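Local coordinates for protein NAD-dependent aldehyde dehydrogenase (Burkholderia multivorans, PDB 5UJU) that probably oxidises aldehydes to carboxylic acids with NAD as the electron acceptor, at residues L13-H17 with I120-E125; H61-F66 with L245-I249; G297-T303 with T316-G320. All coordinates share one frame; numbering follows the deposited sequence.

The three contacts lie well apart in the chain. Contact 1 packs the short N-terminal helix 12-16 on the long helix 97-132, contact 2 seats the loop after helix 50-60 on the start of helix 245-260, and contact 3 closes the beta-alpha-beta unit from strand 290-296 to strand 313-317. Contacts 1 and 2 alternate along the sequence, their centres about 26 Å apart; contact 3 follows both, with its centre about 27 Å from that of contact 2 (nearest atoms about 12 Å) and, across the chain's centre, about 33 Å from that of contact 1. The side chain of A319 in contact 3 is about 10 Å from the sodium ion bound at G348 and G458.

Contact 1: residues L13-H17 with I120-E125; sequences LFTKH and IGVSLE
A helix-on-helix contact, closed at one end by a buried carboxylate, holds the N-terminal helix 12-16 against helix 97-132. H17 and K16 both donate to OE1 of E125. The histidine bond is short, H17 NE2 to E125 OE1 2.8 Å, with the oxygen lying in the plane of the imidazole; it uses the anti side of the carboxylate. K16, its chain fully extended, brings NZ to the syn side of the same oxygen, 31° out of the carboxylate plane and 3.0 Å from E125 OE1, which makes a salt bridge. One oxygen thus takes two donors from neighbouring residues, while OE2 is bound by R129 of its own helix; the charges of K16 and R129 would favour the ionised carboxylate. E125 reaches them because its chain bends at chi2 (66°). The backbone of L124 lies over one face of the H17 ring and CG of K16 over the other, which limits how the ring can turn.

The helices come closest where F14 meets G121, with F14 N only 3.6 Å from G121 CA; glycine suits this place because a CB would run into the backbone of L13 and F14. L13 packs CD1 against V122 and E125, L13 CD1 standing 4.0 Å from V122 CG2 and 3.9 Å from E125 CB. The F14 ring turns an edge to I120 CB, 4.0 Å from F14 CD1.

Helix 158-175 lines the side of I120 and L124 and sends W172 edge-to-face against F14, while L21 of helix 18-30 touches F14, I120 and L124.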
# COMPACT_ATOMS: atom_id res chain seq x y z
N LEU A 13 12.53 -0.51 -26.20
CA LEU A 13 11.63 0.61 -25.96
C LEU A 13 11.99 1.37 -24.68
O LEU A 13 11.67 2.55 -24.56
CB LEU A 13 10.17 0.13 -25.90
CG LEU A 13 9.63 -0.39 -27.23
CD1 LEU A 13 8.20 -0.88 -27.09
CD2 LEU A 13 9.74 0.70 -28.28
N PHE A 14 12.63 0.70 -23.72
CA PHE A 14 13.15 1.40 -22.55
C PHE A 14 14.25 2.37 -22.96
O PHE A 14 14.21 3.56 -22.61
CB PHE A 14 13.66 0.39 -21.52
CG PHE A 14 14.10 1.03 -20.22
CD1 PHE A 14 13.23 1.12 -19.15
CD2 PHE A 14 15.39 1.54 -20.08
CE1 PHE A 14 13.63 1.71 -17.96
CE2 PHE A 14 15.79 2.13 -18.90
CZ PHE A 14 14.91 2.21 -17.83
N THR A 15 15.24 1.88 -23.70
CA THR A 15 16.31 2.75 -24.17
C THR A 15 15.77 3.89 -25.02
O THR A 15 16.28 5.01 -24.96
CB THR A 15 17.34 1.93 -24.96
OG1 THR A 15 17.92 0.95 -24.10
CG2 THR A 15 18.45 2.82 -25.53
N LYS A 16 14.73 3.61 -25.82
CA LYS A 16 14.19 4.64 -26.70
C LYS A 16 13.61 5.82 -25.92
O LYS A 16 13.77 6.98 -26.32
CB LYS A 16 13.12 4.01 -27.60
CG LYS A 16 12.32 5.01 -28.43
CD LYS A 16 11.27 4.31 -29.30
CE LYS A 16 10.55 5.30 -30.21
NZ LYS A 16 9.48 4.67 -31.04
N HIS A 17 12.95 5.54 -24.79
CA HIS A 17 12.26 6.58 -24.04
C HIS A 17 12.96 6.91 -22.72
O HIS A 17 12.36 7.54 -21.84
CB HIS A 17 10.82 6.17 -23.79
CG HIS A 17 10.03 5.96 -25.04
ND1 HIS A 17 9.73 6.98 -25.91
CD2 HIS A 17 9.51 4.83 -25.59
CE1 HIS A 17 9.05 6.50 -26.94
NE2 HIS A 17 8.90 5.20 -26.76
N ILE A 120 8.11 -0.90 -18.53
CA ILE A 120 8.25 0.56 -18.62
C ILE A 120 8.37 0.99 -20.08
O ILE A 120 7.70 1.93 -20.53
CB ILE A 120 9.46 1.03 -17.79
CG1 ILE A 120 9.37 0.58 -16.32
CG2 ILE A 120 9.65 2.55 -17.90
CD1 ILE A 120 8.21 1.13 -15.55
N GLY A 121 9.21 0.30 -20.85
CA GLY A 121 9.40 0.70 -22.24
C GLY A 121 8.12 0.61 -23.04
O GLY A 121 7.75 1.55 -23.77
N VAL A 122 7.40 -0.51 -22.91
CA VAL A 122 6.13 -0.65 -23.62
C VAL A 122 5.15 0.43 -23.17
O VAL A 122 4.44 1.04 -23.98
CB VAL A 122 5.57 -2.07 -23.42
CG1 VAL A 122 4.08 -2.13 -23.76
CG2 VAL A 122 6.35 -3.09 -24.27
N SER A 123 5.09 0.69 -21.87
CA SER A 123 4.20 1.75 -21.37
C SER A 123 4.54 3.10 -21.99
O SER A 123 3.65 3.84 -22.42
CB SER A 123 4.24 1.81 -19.85
OG SER A 123 3.61 0.67 -19.29
N LEU A 124 5.83 3.44 -22.04
CA LEU A 124 6.20 4.75 -22.56
C LEU A 124 5.93 4.86 -24.05
O LEU A 124 5.58 5.94 -24.54
CB LEU A 124 7.68 5.04 -22.27
CG LEU A 124 8.03 5.04 -20.78
CD1 LEU A 124 9.55 5.12 -20.53
CD2 LEU A 124 7.29 6.16 -20.06
N GLU A 125 6.09 3.76 -24.78
CA GLU A 125 5.78 3.76 -26.20
C GLU A 125 4.28 3.91 -26.44
O GLU A 125 3.87 4.64 -27.34
CB GLU A 125 6.32 2.49 -26.85
CG GLU A 125 5.93 2.31 -28.32
CD GLU A 125 6.53 3.35 -29.26
OE1 GLU A 125 7.54 4.00 -28.91
OE2 GLU A 125 5.98 3.51 -30.37

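Contact 2: residues H61-F66 with L245-I249; sequences HLGKTF and LPLAI
The ring of F66 takes the methyl of A248 squarely on one face, and the imidazole of H61 carries a methyl of L245 on one of its own. Together the two rings seat an irregular loop, which makes a type II beta turn from H61 to K64, on the first turn of helix 245-260. The A248 methyl forms a CH-pi contact, A248 CB lying 3.9 Å from the centroid of the F66 ring and 12° off the ring normal. Alanine suits the site: its single methyl meets the ring while the helix backbone stays near, F66 CZ approaching A248 O to 3.5 Å. The F66 ring reaches the helix because its CG stands anti to the backbone N (chi1 -166°).

L245 CD1 is the methyl shared by both rings, 3.9 Å from F66 CE1 and 4.1 Å from H61 CG, and L245 CD2 also reaches H61 CD2. Leucine's fork suits the place because one methyl can sit between phenyl and imidazole while the other stays on the imidazole. I249, one turn further along the helix, brings CG1 to within 4.2 Å of F66 CE1.

No hydrogen bond crosses between the two segments, so the contact is held by apolar packing; polar bonds to other parts of the chain hold both segments. E80 accepts from the backbone N of L245 at the helix start, and the loop is tied by backbone bonds from G63 to L88 and from K64 and F66 to R91. Y92 of strand 92-93 touches L245 and A248. Histidine fits at position 61 because it can join both environments: H61 NE2, hydrogen-bonded to E136 of helix 134-145, also stands 4.0 Å from I249 CG1.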
# COMPACT_ATOMS: atom_id res chain seq x y z
N HIS A 61 -15.36 5.74 -36.52
CA HIS A 61 -15.92 4.80 -35.56
C HIS A 61 -17.44 4.81 -35.55
O HIS A 61 -18.04 3.87 -35.01
CB HIS A 61 -15.42 5.10 -34.14
CG HIS A 61 -13.93 5.15 -34.03
ND1 HIS A 61 -13.12 4.09 -34.38
CD2 HIS A 61 -13.11 6.14 -33.61
CE1 HIS A 61 -11.85 4.43 -34.17
NE2 HIS A 61 -11.82 5.66 -33.70
N LEU A 62 -18.07 5.84 -36.11
CA LEU A 62 -19.50 5.99 -35.99
C LEU A 62 -20.21 5.02 -36.92
O LEU A 62 -19.78 4.81 -38.06
CB LEU A 62 -19.90 7.43 -36.33
CG LEU A 62 -19.15 8.51 -35.54
CD1 LEU A 62 -19.74 9.88 -35.82
CD2 LEU A 62 -19.14 8.23 -34.05
N GLY A 63 -21.31 4.44 -36.44
CA GLY A 63 -22.07 3.52 -37.27
C GLY A 63 -21.40 2.20 -37.61
O GLY A 63 -21.74 1.59 -38.63
N LYS A 64 -20.44 1.75 -36.80
CA LYS A 64 -19.80 0.47 -37.10
C LYS A 64 -19.34 -0.17 -35.80
O LYS A 64 -19.28 0.46 -34.74
CB LYS A 64 -18.65 0.65 -38.09
CG LYS A 64 -17.33 1.07 -37.50
CD LYS A 64 -16.27 1.12 -38.60
CE LYS A 64 -15.04 0.32 -38.24
NZ LYS A 64 -14.03 0.38 -39.33
N THR A 65 -18.99 -1.45 -35.90
CA THR A 65 -18.47 -2.18 -34.75
C THR A 65 -16.97 -1.94 -34.64
O THR A 65 -16.23 -2.09 -35.62
CB THR A 65 -18.76 -3.67 -34.88
OG1 THR A 65 -20.18 -3.86 -34.97
CG2 THR A 65 -18.25 -4.45 -33.67
N PHE A 66 -16.53 -1.56 -33.44
CA PHE A 66 -15.13 -1.31 -33.15
C PHE A 66 -14.35 -2.62 -33.20
O PHE A 66 -14.75 -3.62 -32.59
CB PHE A 66 -15.03 -0.65 -31.76
CG PHE A 66 -13.69 -0.03 -31.47
CD1 PHE A 66 -13.48 1.32 -31.69
CD2 PHE A 66 -12.65 -0.80 -30.96
CE1 PHE A 66 -12.23 1.90 -31.43
CE2 PHE A 66 -11.41 -0.22 -30.70
CZ PHE A 66 -11.21 1.12 -30.94
N LEU A 245 -15.67 4.75 -25.91
CA LEU A 245 -14.79 5.01 -27.05
C LEU A 245 -13.41 5.53 -26.67
O LEU A 245 -12.42 5.03 -27.24
CB LEU A 245 -15.48 5.97 -28.03
CG LEU A 245 -14.72 6.13 -29.36
CD1 LEU A 245 -14.53 4.75 -30.03
CD2 LEU A 245 -15.39 7.10 -30.34
N PRO A 246 -13.26 6.51 -25.76
CA PRO A 246 -11.90 6.96 -25.42
C PRO A 246 -11.01 5.84 -24.89
O PRO A 246 -9.81 5.83 -25.20
CB PRO A 246 -12.13 8.06 -24.35
CG PRO A 246 -13.50 8.55 -24.63
CD PRO A 246 -14.28 7.35 -25.09
N LEU A 247 -11.55 4.92 -24.09
CA LEU A 247 -10.73 3.82 -23.61
C LEU A 247 -10.62 2.69 -24.62
O LEU A 247 -9.63 1.95 -24.60
CB LEU A 247 -11.29 3.29 -22.29
CG LEU A 247 -11.02 4.30 -21.16
CD1 LEU A 247 -11.86 3.95 -19.94
CD2 LEU A 247 -9.52 4.35 -20.81
N ALA A 248 -11.60 2.53 -25.52
CA ALA A 248 -11.46 1.54 -26.59
C ALA A 248 -10.32 1.91 -27.53
O ALA A 248 -9.50 1.06 -27.90
CB ALA A 248 -12.77 1.43 -27.38
N ILE A 249 -10.24 3.19 -27.91
CA ILE A 249 -9.10 3.68 -28.68
C ILE A 249 -7.80 3.42 -27.93
O ILE A 249 -6.81 2.97 -28.52
CB ILE A 249 -9.27 5.18 -29.00
CG1 ILE A 249 -10.47 5.43 -29.90
CG2 ILE A 249 -8.00 5.76 -29.61
CD1 ILE A 249 -10.84 6.91 -29.98

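Contact 3: residues G297-T303 with T316-G320; sequences GSTQNGT and TEKAG
T299 and K318 bring the first turn of helix 299-308 against the end of strand 313-317, in the beta-alpha-beta unit that also holds strand 290-296. T299 turns its hydroxyl anti to the carbonyl carbon (chi1 -67°), which sets OG1 beside the loop: T299 OG1 accepts from A319 N at 3.2 Å and also donates to a water, which in turn donates to A319 O. T303 OG1 donates to T299 O at 2.6 Å, and T303 N reaches that oxygen from the opposite face of its plane. K318 lays its chain along the helix, K318 CB 3.6 Å from T299 OG1 and K318 CD 4.1 Å from T303 N. A bend at chi3 (-74°) then carries NZ toward E306 of the same helix.

G302 leaves room for this chain, since a CB there would strike K318 CG, and T316 CG2 packs against G302 O, 3.6 Å away. S298 caps the helix, its OG accepting from N301 N. Behind it, G297 N donates almost straight to E317 O at 2.9 Å, and G297 O receives a CA-H...O contact from K318 CA. E306 OE2 takes both the K318 ammonium, in a salt bridge, and the T316 hydroxyl, a charge pairing that probably fixes the lysine's end.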
# COMPACT_ATOMS: atom_id res chain seq x y z
N GLY A 297 -15.81 6.63 -9.25
CA GLY A 297 -17.27 6.66 -9.30
C GLY A 297 -17.87 6.99 -7.95
O GLY A 297 -17.28 7.73 -7.16
N SER A 298 -19.05 6.43 -7.70
CA SER A 298 -19.80 6.78 -6.50
C SER A 298 -19.11 6.27 -5.25
O SER A 298 -18.36 5.29 -5.27
CB SER A 298 -21.23 6.22 -6.55
OG SER A 298 -21.25 4.82 -6.30
N THR A 299 -19.40 6.95 -4.14
CA THR A 299 -18.90 6.53 -2.84
C THR A 299 -19.41 5.15 -2.47
O THR A 299 -18.66 4.33 -1.93
CB THR A 299 -19.30 7.56 -1.77
OG1 THR A 299 -18.62 8.79 -2.03
CG2 THR A 299 -18.95 7.06 -0.38
N GLN A 300 -20.68 4.87 -2.77
CA GLN A 300 -21.27 3.58 -2.43
C GLN A 300 -20.62 2.44 -3.19
O GLN A 300 -20.29 1.40 -2.62
CB GLN A 300 -22.77 3.60 -2.71
CG GLN A 300 -23.46 2.34 -2.24
CD GLN A 300 -24.95 2.36 -2.49
OE1 GLN A 300 -25.41 2.09 -3.61
NE2 GLN A 300 -25.73 2.63 -1.45
N ASN A 301 -20.42 2.62 -4.50
CA ASN A 301 -19.77 1.57 -5.27
C ASN A 301 -18.30 1.42 -4.89
O ASN A 301 -17.80 0.30 -4.76
CB ASN A 301 -19.90 1.84 -6.77
CG ASN A 301 -21.34 1.73 -7.27
OD1 ASN A 301 -22.20 1.18 -6.58
ND2 ASN A 301 -21.59 2.25 -8.47
N GLY A 302 -17.59 2.54 -4.71
CA GLY A 302 -16.19 2.47 -4.33
C GLY A 302 -16.00 1.82 -2.98
O GLY A 302 -15.08 1.02 -2.78
N THR A 303 -16.86 2.17 -2.02
CA THR A 303 -16.85 1.55 -0.70
C THR A 303 -17.15 0.05 -0.78
O THR A 303 -16.57 -0.75 -0.04
CB THR A 303 -17.89 2.25 0.18
OG1 THR A 303 -17.56 3.63 0.31
CG2 THR A 303 -17.96 1.63 1.53
N THR A 316 -9.48 3.73 -5.02
CA THR A 316 -10.78 4.32 -5.32
C THR A 316 -10.68 5.84 -5.36
O THR A 316 -9.91 6.44 -4.61
CB THR A 316 -11.86 3.93 -4.29
OG1 THR A 316 -11.43 4.32 -2.97
CG2 THR A 316 -12.14 2.42 -4.31
N GLU A 317 -11.46 6.42 -6.28
CA GLU A 317 -11.83 7.83 -6.32
C GLU A 317 -13.34 7.90 -6.19
O GLU A 317 -14.06 7.34 -7.02
CB GLU A 317 -11.41 8.50 -7.63
CG GLU A 317 -9.93 8.46 -7.97
CD GLU A 317 -9.19 9.61 -7.33
OE1 GLU A 317 -9.86 10.62 -7.00
OE2 GLU A 317 -7.95 9.53 -7.18
N LYS A 318 -13.82 8.59 -5.15
CA LYS A 318 -15.24 8.62 -4.82
C LYS A 318 -15.71 10.09 -4.75
O LYS A 318 -15.01 11.00 -5.19
CB LYS A 318 -15.48 7.85 -3.52
CG LYS A 318 -15.01 6.36 -3.60
CD LYS A 318 -14.86 5.71 -2.22
CE LYS A 318 -13.63 6.20 -1.47
NZ LYS A 318 -13.43 5.42 -0.21
N ALA A 319 -16.88 10.30 -4.19
CA ALA A 319 -17.45 11.64 -4.12
C ALA A 319 -16.98 12.37 -2.88
O ALA A 319 -16.67 11.76 -1.85
CB ALA A 319 -18.97 11.59 -4.13
N GLY A 320 -16.93 13.70 -2.96
CA GLY A 320 -16.67 14.50 -1.79
C GLY A 320 -17.35 15.84 -1.93
O GLY A 320 -18.04 16.10 -2.92
O HOH W 1 -17.03 9.78 -0.19